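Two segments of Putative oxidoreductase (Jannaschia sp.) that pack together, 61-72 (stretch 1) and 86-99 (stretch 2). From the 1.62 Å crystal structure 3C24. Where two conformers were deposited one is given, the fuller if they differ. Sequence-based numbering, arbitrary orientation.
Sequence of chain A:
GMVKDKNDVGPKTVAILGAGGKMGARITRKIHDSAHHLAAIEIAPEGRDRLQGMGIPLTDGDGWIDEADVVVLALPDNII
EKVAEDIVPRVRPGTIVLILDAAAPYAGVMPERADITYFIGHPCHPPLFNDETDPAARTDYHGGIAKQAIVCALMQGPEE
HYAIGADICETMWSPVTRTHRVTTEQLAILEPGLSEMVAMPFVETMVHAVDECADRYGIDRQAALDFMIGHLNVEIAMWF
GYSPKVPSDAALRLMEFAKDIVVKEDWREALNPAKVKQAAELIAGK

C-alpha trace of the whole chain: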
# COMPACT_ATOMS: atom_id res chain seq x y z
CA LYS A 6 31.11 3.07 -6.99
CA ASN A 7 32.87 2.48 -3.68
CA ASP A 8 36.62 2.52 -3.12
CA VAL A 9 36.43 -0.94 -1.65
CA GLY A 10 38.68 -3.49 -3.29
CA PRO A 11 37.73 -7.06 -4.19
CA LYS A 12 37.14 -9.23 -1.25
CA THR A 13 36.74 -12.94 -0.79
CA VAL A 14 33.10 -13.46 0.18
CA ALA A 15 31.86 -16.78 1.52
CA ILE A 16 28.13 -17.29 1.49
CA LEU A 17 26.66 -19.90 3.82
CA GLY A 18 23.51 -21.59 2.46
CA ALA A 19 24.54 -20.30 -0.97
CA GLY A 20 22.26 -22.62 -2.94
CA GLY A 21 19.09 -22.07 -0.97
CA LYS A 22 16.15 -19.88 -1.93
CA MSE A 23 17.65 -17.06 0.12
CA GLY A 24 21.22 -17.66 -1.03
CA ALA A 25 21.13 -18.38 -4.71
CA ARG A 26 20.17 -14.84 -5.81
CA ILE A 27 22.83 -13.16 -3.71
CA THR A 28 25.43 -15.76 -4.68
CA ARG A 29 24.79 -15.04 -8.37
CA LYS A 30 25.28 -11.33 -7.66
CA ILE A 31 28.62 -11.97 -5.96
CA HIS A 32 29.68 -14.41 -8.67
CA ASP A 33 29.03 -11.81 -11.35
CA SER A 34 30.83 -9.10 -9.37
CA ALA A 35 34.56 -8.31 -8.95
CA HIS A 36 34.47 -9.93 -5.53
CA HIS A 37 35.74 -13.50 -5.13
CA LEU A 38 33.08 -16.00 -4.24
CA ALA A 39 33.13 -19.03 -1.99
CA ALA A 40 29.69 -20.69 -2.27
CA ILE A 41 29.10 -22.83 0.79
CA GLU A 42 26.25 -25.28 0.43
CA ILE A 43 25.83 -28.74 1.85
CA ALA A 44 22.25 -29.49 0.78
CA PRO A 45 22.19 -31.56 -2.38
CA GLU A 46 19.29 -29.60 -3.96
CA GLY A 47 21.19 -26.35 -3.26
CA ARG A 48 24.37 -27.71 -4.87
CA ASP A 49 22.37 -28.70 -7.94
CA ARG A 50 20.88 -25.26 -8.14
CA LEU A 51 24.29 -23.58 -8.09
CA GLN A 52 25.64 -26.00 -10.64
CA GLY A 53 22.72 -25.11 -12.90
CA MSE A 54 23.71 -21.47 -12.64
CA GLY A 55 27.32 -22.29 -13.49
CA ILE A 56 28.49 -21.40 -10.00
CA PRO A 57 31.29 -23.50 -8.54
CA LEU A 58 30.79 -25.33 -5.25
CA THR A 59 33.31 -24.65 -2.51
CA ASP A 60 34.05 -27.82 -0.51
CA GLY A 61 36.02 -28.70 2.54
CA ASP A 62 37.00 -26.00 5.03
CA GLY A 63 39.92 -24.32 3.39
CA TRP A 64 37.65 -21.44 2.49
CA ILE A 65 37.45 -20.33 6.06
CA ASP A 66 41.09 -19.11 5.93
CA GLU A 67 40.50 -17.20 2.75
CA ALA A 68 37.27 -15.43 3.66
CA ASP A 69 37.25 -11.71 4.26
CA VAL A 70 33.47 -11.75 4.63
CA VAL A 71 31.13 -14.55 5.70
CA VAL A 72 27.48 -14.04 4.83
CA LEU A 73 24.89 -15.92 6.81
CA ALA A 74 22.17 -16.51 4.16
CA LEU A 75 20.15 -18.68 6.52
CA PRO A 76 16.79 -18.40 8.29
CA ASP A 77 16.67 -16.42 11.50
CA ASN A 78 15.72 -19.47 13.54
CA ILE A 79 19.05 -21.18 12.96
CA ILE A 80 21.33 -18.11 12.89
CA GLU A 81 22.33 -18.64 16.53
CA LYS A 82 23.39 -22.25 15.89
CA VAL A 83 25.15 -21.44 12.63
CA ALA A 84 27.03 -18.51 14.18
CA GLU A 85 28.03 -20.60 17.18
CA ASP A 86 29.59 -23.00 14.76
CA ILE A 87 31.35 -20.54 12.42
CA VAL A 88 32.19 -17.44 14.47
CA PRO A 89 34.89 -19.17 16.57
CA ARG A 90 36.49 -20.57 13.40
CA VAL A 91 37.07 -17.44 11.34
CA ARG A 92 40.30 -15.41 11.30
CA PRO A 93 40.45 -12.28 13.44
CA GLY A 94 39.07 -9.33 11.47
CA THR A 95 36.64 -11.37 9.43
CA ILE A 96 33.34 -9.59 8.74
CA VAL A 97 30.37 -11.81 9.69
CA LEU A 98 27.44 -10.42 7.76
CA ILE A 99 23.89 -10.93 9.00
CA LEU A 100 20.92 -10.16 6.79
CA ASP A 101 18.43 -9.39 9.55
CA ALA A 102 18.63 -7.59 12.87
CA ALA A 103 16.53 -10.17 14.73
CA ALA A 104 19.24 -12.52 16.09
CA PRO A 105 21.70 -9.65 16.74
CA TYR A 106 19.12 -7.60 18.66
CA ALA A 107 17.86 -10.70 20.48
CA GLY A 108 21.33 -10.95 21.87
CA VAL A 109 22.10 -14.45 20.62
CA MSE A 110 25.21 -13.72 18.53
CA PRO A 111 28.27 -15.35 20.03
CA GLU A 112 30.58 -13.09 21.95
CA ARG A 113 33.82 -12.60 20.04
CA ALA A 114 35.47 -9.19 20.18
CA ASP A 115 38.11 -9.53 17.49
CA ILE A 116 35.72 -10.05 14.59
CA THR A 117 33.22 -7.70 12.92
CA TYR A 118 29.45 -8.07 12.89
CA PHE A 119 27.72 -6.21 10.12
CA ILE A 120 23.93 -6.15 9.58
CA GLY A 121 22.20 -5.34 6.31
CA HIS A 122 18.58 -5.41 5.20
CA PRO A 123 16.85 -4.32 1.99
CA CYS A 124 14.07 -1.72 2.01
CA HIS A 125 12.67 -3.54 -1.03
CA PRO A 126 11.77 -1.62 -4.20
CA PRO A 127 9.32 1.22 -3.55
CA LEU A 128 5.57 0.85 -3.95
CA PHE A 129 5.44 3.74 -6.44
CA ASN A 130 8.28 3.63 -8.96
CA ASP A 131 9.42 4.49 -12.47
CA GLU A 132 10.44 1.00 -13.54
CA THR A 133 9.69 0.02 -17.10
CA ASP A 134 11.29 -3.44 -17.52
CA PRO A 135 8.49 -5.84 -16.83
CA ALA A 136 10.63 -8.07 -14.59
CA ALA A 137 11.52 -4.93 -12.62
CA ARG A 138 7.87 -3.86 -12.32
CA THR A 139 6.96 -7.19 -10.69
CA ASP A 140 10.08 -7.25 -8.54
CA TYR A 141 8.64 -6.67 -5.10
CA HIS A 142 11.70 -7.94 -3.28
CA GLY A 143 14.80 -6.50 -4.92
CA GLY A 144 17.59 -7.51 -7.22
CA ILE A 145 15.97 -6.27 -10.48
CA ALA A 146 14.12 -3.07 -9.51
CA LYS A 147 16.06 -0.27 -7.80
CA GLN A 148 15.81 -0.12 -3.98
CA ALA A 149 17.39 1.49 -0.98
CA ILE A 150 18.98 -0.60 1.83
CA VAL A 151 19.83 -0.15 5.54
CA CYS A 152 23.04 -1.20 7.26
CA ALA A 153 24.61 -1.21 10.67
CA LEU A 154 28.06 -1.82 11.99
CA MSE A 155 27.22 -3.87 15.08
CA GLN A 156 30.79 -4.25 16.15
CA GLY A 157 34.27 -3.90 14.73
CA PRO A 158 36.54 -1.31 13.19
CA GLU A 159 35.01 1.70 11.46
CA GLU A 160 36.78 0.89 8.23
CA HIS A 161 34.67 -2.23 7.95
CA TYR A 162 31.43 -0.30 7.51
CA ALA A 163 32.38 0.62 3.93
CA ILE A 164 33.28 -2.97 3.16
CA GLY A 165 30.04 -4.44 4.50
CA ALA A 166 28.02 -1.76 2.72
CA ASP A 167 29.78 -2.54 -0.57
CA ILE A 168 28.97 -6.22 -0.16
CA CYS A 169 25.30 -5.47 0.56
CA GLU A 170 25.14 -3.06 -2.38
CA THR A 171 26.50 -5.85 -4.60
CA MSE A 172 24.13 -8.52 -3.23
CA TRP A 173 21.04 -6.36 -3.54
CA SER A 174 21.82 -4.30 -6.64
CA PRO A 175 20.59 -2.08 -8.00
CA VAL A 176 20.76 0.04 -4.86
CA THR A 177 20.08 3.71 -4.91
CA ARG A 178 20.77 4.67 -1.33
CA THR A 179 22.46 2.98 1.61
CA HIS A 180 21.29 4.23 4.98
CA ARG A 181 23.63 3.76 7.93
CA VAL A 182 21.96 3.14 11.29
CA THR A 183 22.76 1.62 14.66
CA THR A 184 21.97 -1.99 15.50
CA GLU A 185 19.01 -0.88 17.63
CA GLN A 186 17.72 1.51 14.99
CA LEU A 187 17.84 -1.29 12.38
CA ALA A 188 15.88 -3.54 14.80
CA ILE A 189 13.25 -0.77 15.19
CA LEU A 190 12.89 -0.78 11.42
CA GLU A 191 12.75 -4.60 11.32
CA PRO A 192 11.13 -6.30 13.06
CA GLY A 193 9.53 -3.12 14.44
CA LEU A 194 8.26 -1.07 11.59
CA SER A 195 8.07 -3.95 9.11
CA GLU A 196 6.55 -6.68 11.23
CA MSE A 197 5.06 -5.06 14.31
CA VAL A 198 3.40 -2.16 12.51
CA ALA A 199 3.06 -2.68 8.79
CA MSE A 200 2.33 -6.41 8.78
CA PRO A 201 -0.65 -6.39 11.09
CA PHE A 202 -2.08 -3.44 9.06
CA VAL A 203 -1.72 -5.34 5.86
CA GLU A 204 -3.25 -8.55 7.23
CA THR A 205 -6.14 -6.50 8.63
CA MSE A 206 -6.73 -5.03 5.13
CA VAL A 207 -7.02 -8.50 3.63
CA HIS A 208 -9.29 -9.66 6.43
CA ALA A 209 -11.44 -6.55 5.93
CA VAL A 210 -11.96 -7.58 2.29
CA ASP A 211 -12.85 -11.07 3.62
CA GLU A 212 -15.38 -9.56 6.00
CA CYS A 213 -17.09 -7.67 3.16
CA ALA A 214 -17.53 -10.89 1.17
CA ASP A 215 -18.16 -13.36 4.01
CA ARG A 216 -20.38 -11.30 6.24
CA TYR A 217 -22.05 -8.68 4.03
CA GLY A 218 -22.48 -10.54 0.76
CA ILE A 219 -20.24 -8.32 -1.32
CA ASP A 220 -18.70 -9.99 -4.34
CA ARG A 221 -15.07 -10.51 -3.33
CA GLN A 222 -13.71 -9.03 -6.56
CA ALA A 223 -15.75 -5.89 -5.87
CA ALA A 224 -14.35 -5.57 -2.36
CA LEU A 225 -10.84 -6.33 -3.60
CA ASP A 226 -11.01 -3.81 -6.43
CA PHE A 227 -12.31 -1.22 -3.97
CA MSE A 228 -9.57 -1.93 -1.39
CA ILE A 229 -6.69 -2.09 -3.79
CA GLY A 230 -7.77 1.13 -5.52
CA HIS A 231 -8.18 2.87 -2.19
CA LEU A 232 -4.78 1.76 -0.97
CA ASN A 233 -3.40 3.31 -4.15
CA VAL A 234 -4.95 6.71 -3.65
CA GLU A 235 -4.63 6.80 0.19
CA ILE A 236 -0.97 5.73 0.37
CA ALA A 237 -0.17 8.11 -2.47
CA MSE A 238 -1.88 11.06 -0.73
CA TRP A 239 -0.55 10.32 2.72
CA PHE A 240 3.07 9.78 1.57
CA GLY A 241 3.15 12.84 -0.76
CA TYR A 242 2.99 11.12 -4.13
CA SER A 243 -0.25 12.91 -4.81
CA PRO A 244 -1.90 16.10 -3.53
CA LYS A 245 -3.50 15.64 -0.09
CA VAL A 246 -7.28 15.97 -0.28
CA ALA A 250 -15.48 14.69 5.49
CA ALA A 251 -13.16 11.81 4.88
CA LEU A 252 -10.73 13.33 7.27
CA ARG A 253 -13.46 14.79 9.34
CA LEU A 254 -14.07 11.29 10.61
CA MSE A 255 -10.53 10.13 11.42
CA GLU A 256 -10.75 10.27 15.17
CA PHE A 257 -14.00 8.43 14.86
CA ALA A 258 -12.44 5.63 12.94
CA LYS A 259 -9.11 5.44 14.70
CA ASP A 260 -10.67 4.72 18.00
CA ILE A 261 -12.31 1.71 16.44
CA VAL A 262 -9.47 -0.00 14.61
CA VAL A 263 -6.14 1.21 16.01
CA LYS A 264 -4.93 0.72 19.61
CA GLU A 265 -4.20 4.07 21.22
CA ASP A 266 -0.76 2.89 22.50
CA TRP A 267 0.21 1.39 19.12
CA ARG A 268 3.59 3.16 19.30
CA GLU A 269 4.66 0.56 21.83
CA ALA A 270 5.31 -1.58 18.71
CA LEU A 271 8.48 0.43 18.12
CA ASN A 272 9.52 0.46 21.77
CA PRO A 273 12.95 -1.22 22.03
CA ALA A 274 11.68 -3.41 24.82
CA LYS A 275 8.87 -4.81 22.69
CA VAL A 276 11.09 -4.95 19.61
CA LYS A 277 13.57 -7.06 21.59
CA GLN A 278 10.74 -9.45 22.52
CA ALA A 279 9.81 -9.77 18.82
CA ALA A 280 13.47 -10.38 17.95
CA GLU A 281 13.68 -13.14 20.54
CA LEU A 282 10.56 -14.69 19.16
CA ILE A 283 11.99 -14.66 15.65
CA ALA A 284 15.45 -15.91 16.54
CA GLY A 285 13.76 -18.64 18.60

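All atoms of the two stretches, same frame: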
# COMPACT_ATOMS: atom_id res chain seq x y z
N GLY A 61 35.04 -28.63 1.46
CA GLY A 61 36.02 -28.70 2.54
C GLY A 61 35.91 -27.43 3.37
O GLY A 61 34.88 -26.71 3.31
N ASP A 62 36.98 -27.13 4.09
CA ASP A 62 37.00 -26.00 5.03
C ASP A 62 38.07 -25.02 4.76
O ASP A 62 38.25 -24.07 5.51
CB ASP A 62 37.21 -26.50 6.46
CG ASP A 62 36.06 -27.36 6.97
OD1 ASP A 62 34.92 -27.22 6.46
OD2 ASP A 62 36.30 -28.17 7.90
N GLY A 63 38.83 -25.23 3.70
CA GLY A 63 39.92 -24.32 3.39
C GLY A 63 39.47 -22.89 3.16
O GLY A 63 40.24 -21.94 3.28
N TRP A 64 38.21 -22.77 2.81
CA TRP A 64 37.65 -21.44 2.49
C TRP A 64 37.68 -20.51 3.67
O TRP A 64 37.84 -19.29 3.53
CB TRP A 64 36.23 -21.56 2.01
CG TRP A 64 35.29 -22.16 2.97
CD1 TRP A 64 34.96 -23.46 3.07
CD2 TRP A 64 34.51 -21.47 3.94
NE1 TRP A 64 34.05 -23.64 4.06
CE2 TRP A 64 33.74 -22.42 4.60
CE3 TRP A 64 34.39 -20.13 4.31
CZ2 TRP A 64 32.86 -22.09 5.62
CZ3 TRP A 64 33.52 -19.81 5.32
CH2 TRP A 64 32.77 -20.77 5.96
N ILE A 65 37.50 -21.10 4.83
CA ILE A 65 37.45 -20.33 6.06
C ILE A 65 38.66 -19.39 6.20
O ILE A 65 38.50 -18.22 6.56
CB ILE A 65 37.28 -21.24 7.30
CG1 ILE A 65 35.93 -21.95 7.25
CG2 ILE A 65 37.40 -20.45 8.57
CD1 ILE A 65 35.72 -22.98 8.33
N ASP A 66 39.83 -19.87 5.82
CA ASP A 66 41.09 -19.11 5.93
C ASP A 66 41.29 -18.12 4.84
O ASP A 66 42.24 -17.35 4.87
CB ASP A 66 42.33 -20.01 5.87
CG ASP A 66 42.63 -20.68 7.18
OD1 ASP A 66 41.79 -20.60 8.11
OD2 ASP A 66 43.73 -21.27 7.28
N GLU A 67 40.38 -18.12 3.89
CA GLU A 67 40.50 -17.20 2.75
C GLU A 67 39.46 -16.10 2.81
O GLU A 67 39.61 -15.06 2.21
CB GLU A 67 40.34 -17.98 1.44
CG GLU A 67 41.50 -18.98 1.18
CD GLU A 67 41.21 -20.01 0.08
OE1 GLU A 67 40.04 -20.44 -0.05
OE2 GLU A 67 42.16 -20.43 -0.63
N ALA A 68 38.44 -16.33 3.61
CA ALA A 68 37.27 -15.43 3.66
C ALA A 68 37.48 -14.13 4.40
O ALA A 68 37.78 -14.13 5.59
CB ALA A 68 36.04 -16.17 4.27
N ASP A 69 37.23 -13.04 3.69
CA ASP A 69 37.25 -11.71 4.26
C ASP A 69 35.88 -11.41 4.91
O ASP A 69 35.74 -10.72 5.92
CB ASP A 69 37.54 -10.66 3.20
CG ASP A 69 38.90 -10.83 2.57
OD1 ASP A 69 39.85 -11.09 3.33
OD2 ASP A 69 39.03 -10.71 1.33
N VAL A 70 34.87 -11.97 4.26
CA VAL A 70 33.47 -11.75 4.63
C VAL A 70 32.78 -13.09 4.59
O VAL A 70 33.01 -13.89 3.69
CB VAL A 70 32.78 -10.78 3.63
CG1 VAL A 70 31.33 -10.48 4.04
CG2 VAL A 70 33.56 -9.49 3.49
N VAL A 71 31.97 -13.34 5.61
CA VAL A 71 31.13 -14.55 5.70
C VAL A 71 29.68 -14.11 5.91
O VAL A 71 29.30 -13.54 6.93
CB VAL A 71 31.56 -15.47 6.84
CG1 VAL A 71 30.67 -16.70 6.90
CG2 VAL A 71 33.02 -15.85 6.66
N VAL A 72 28.87 -14.42 4.90
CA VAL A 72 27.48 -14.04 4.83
C VAL A 72 26.61 -15.18 5.27
O VAL A 72 26.65 -16.29 4.72
CB VAL A 72 27.06 -13.60 3.39
CG1 VAL A 72 25.55 -13.25 3.42
CG2 VAL A 72 27.89 -12.45 2.88
N ASP A 86 28.71 -22.07 15.44
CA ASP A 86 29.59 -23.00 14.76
C ASP A 86 30.73 -22.27 14.04
O ASP A 86 31.92 -22.59 14.24
CB ASP A 86 28.82 -23.78 13.72
CG ASP A 86 29.71 -24.72 12.92
OD1 ASP A 86 30.95 -24.55 12.94
OD2 ASP A 86 29.16 -25.63 12.26
N ILE A 87 30.38 -21.22 13.31
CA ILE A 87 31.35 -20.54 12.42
C ILE A 87 32.14 -19.41 13.07
O ILE A 87 33.33 -19.26 12.82
CB ILE A 87 30.69 -20.03 11.07
CG1 ILE A 87 31.79 -19.71 10.04
CG2 ILE A 87 29.77 -18.80 11.23
CD1 ILE A 87 32.67 -20.90 9.62
N VAL A 88 31.49 -18.59 13.88
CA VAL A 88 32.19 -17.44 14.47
C VAL A 88 33.53 -17.79 15.13
O VAL A 88 34.50 -17.07 14.96
CB VAL A 88 31.26 -16.58 15.40
CG1 VAL A 88 32.06 -15.58 16.32
CG2 VAL A 88 30.24 -15.84 14.54
N PRO A 89 33.59 -18.88 15.93
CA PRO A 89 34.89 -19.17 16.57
C PRO A 89 35.98 -19.66 15.62
O PRO A 89 37.18 -19.74 16.02
CB PRO A 89 34.56 -20.29 17.55
CG PRO A 89 33.09 -20.19 17.79
CD PRO A 89 32.49 -19.66 16.54
N ARG A 90 35.58 -19.98 14.40
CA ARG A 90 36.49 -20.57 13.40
C ARG A 90 37.15 -19.60 12.44
O ARG A 90 38.15 -19.91 11.81
CB ARG A 90 35.76 -21.67 12.58
CG ARG A 90 35.09 -22.77 13.40
CD ARG A 90 34.38 -23.80 12.46
NE ARG A 90 35.37 -24.59 11.73
CZ ARG A 90 35.09 -25.50 10.79
NH1 ARG A 90 33.84 -25.74 10.46
NH2 ARG A 90 36.07 -26.16 10.20
N VAL A 91 36.56 -18.41 12.31
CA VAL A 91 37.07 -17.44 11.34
C VAL A 91 38.32 -16.70 11.85
O VAL A 91 38.56 -16.65 13.04
CB VAL A 91 35.98 -16.44 10.90
CG1 VAL A 91 34.80 -17.21 10.23
CG2 VAL A 91 35.50 -15.56 12.11
N ARG A 92 39.10 -16.15 10.92
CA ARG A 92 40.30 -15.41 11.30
C ARG A 92 39.91 -14.08 11.95
O ARG A 92 38.82 -13.52 11.67
CB ARG A 92 41.17 -15.11 10.07
CG ARG A 92 41.73 -16.33 9.35
CD ARG A 92 42.36 -15.86 8.02
NE ARG A 92 41.37 -15.26 7.09
CZ ARG A 92 41.69 -14.64 5.96
NH1 ARG A 92 42.96 -14.50 5.61
NH2 ARG A 92 40.76 -14.14 5.18
N PRO A 93 40.76 -13.58 12.86
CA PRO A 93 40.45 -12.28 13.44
C PRO A 93 40.21 -11.29 12.31
O PRO A 93 40.87 -11.34 11.28
CB PRO A 93 41.76 -11.93 14.16
CG PRO A 93 42.29 -13.29 14.61
CD PRO A 93 41.98 -14.19 13.44
N GLY A 94 39.30 -10.36 12.50
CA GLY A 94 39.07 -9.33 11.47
C GLY A 94 38.11 -9.67 10.37
O GLY A 94 37.77 -8.82 9.53
N THR A 95 37.64 -10.92 10.38
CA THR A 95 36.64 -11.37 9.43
C THR A 95 35.34 -10.61 9.72
O THR A 95 34.97 -10.40 10.88
CB THR A 95 36.43 -12.90 9.53
OG1 THR A 95 37.67 -13.55 9.27
CG2 THR A 95 35.35 -13.39 8.53
N ILE A 96 34.63 -10.25 8.65
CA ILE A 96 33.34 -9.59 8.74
C ILE A 96 32.26 -10.67 8.59
O ILE A 96 32.18 -11.32 7.58
CB ILE A 96 33.13 -8.55 7.64
CG1 ILE A 96 34.08 -7.37 7.82
CG2 ILE A 96 31.71 -7.99 7.64
CD1 ILE A 96 34.30 -6.53 6.48
N VAL A 97 31.53 -10.90 9.66
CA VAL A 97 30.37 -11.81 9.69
C VAL A 97 29.14 -10.95 9.43
O VAL A 97 28.79 -10.02 10.21
CB VAL A 97 30.28 -12.53 11.03
CG1 VAL A 97 28.97 -13.34 11.10
CG2 VAL A 97 31.56 -13.40 11.26
N LEU A 98 28.51 -11.23 8.29
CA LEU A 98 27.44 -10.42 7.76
C LEU A 98 26.09 -11.11 7.89
O LEU A 98 25.86 -12.20 7.36
CB LEU A 98 27.79 -10.03 6.33
CG LEU A 98 27.28 -8.71 5.76
CD1 LEU A 98 27.93 -8.40 4.38
CD2 LEU A 98 25.78 -8.74 5.69
N ILE A 99 25.26 -10.46 8.68
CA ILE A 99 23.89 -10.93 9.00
C ILE A 99 22.89 -10.09 8.22
O ILE A 99 23.02 -8.88 8.08
CB ILE A 99 23.57 -10.93 10.53
CG1 ILE A 99 24.75 -11.37 11.41
CG2 ILE A 99 22.39 -11.82 10.81
CD1 ILE A 99 25.59 -10.21 12.01
O HOH W 1 38.36 -16.15 8.11
O HOH W 2 40.59 -19.34 10.20
O HOH W 3 37.53 -8.72 6.77
O HOH W 4 42.03 -12.39 3.02

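Stretch 1 runs through a turn-rich segment into strand 70-72, which lies parallel to strand 96-99 of stretch 2. Arg 90 NH2 donates to Asp 62 OD2 at 3.1 Å in a salt bridge. Trp 64 points its CB away, but its ring end returns, and CH2 lies 3.7 Å from CD1 of Ile 87. Ile 65 touches both Ile 87 and Arg 90. Its CD1 is 3.9 Å from Ile 87 CD1 and covers one face of the Arg 90 guanidinium. Water 1 links Ile 65 O to Arg 92 N and Thr 95 OG1. Water 2 joins Asp 66 OD1 to Arg 90 O.

The Arg 92 side chain reaches the backbone of stretch 1. Its NH2 donates to Ala 68 O at 3.0 Å, and the carbonyl lies near the guanidinium plane. A long salt bridge, 3.7 Å from NH2 of Arg 92 to OD1 of Asp 69, adds charge attraction.

Ile 96 N donates to Asp 69 O (3.0 Å), Val 71 N to Ile 96 O (2.8 Å), and Leu 98 N to Val 71 O (2.8 Å). Val 70 and Val 72 share a sheet face with Ile 96 and Leu 98. Val 71 faces the other way, packing on Val 91, Thr 95 and Ile 87.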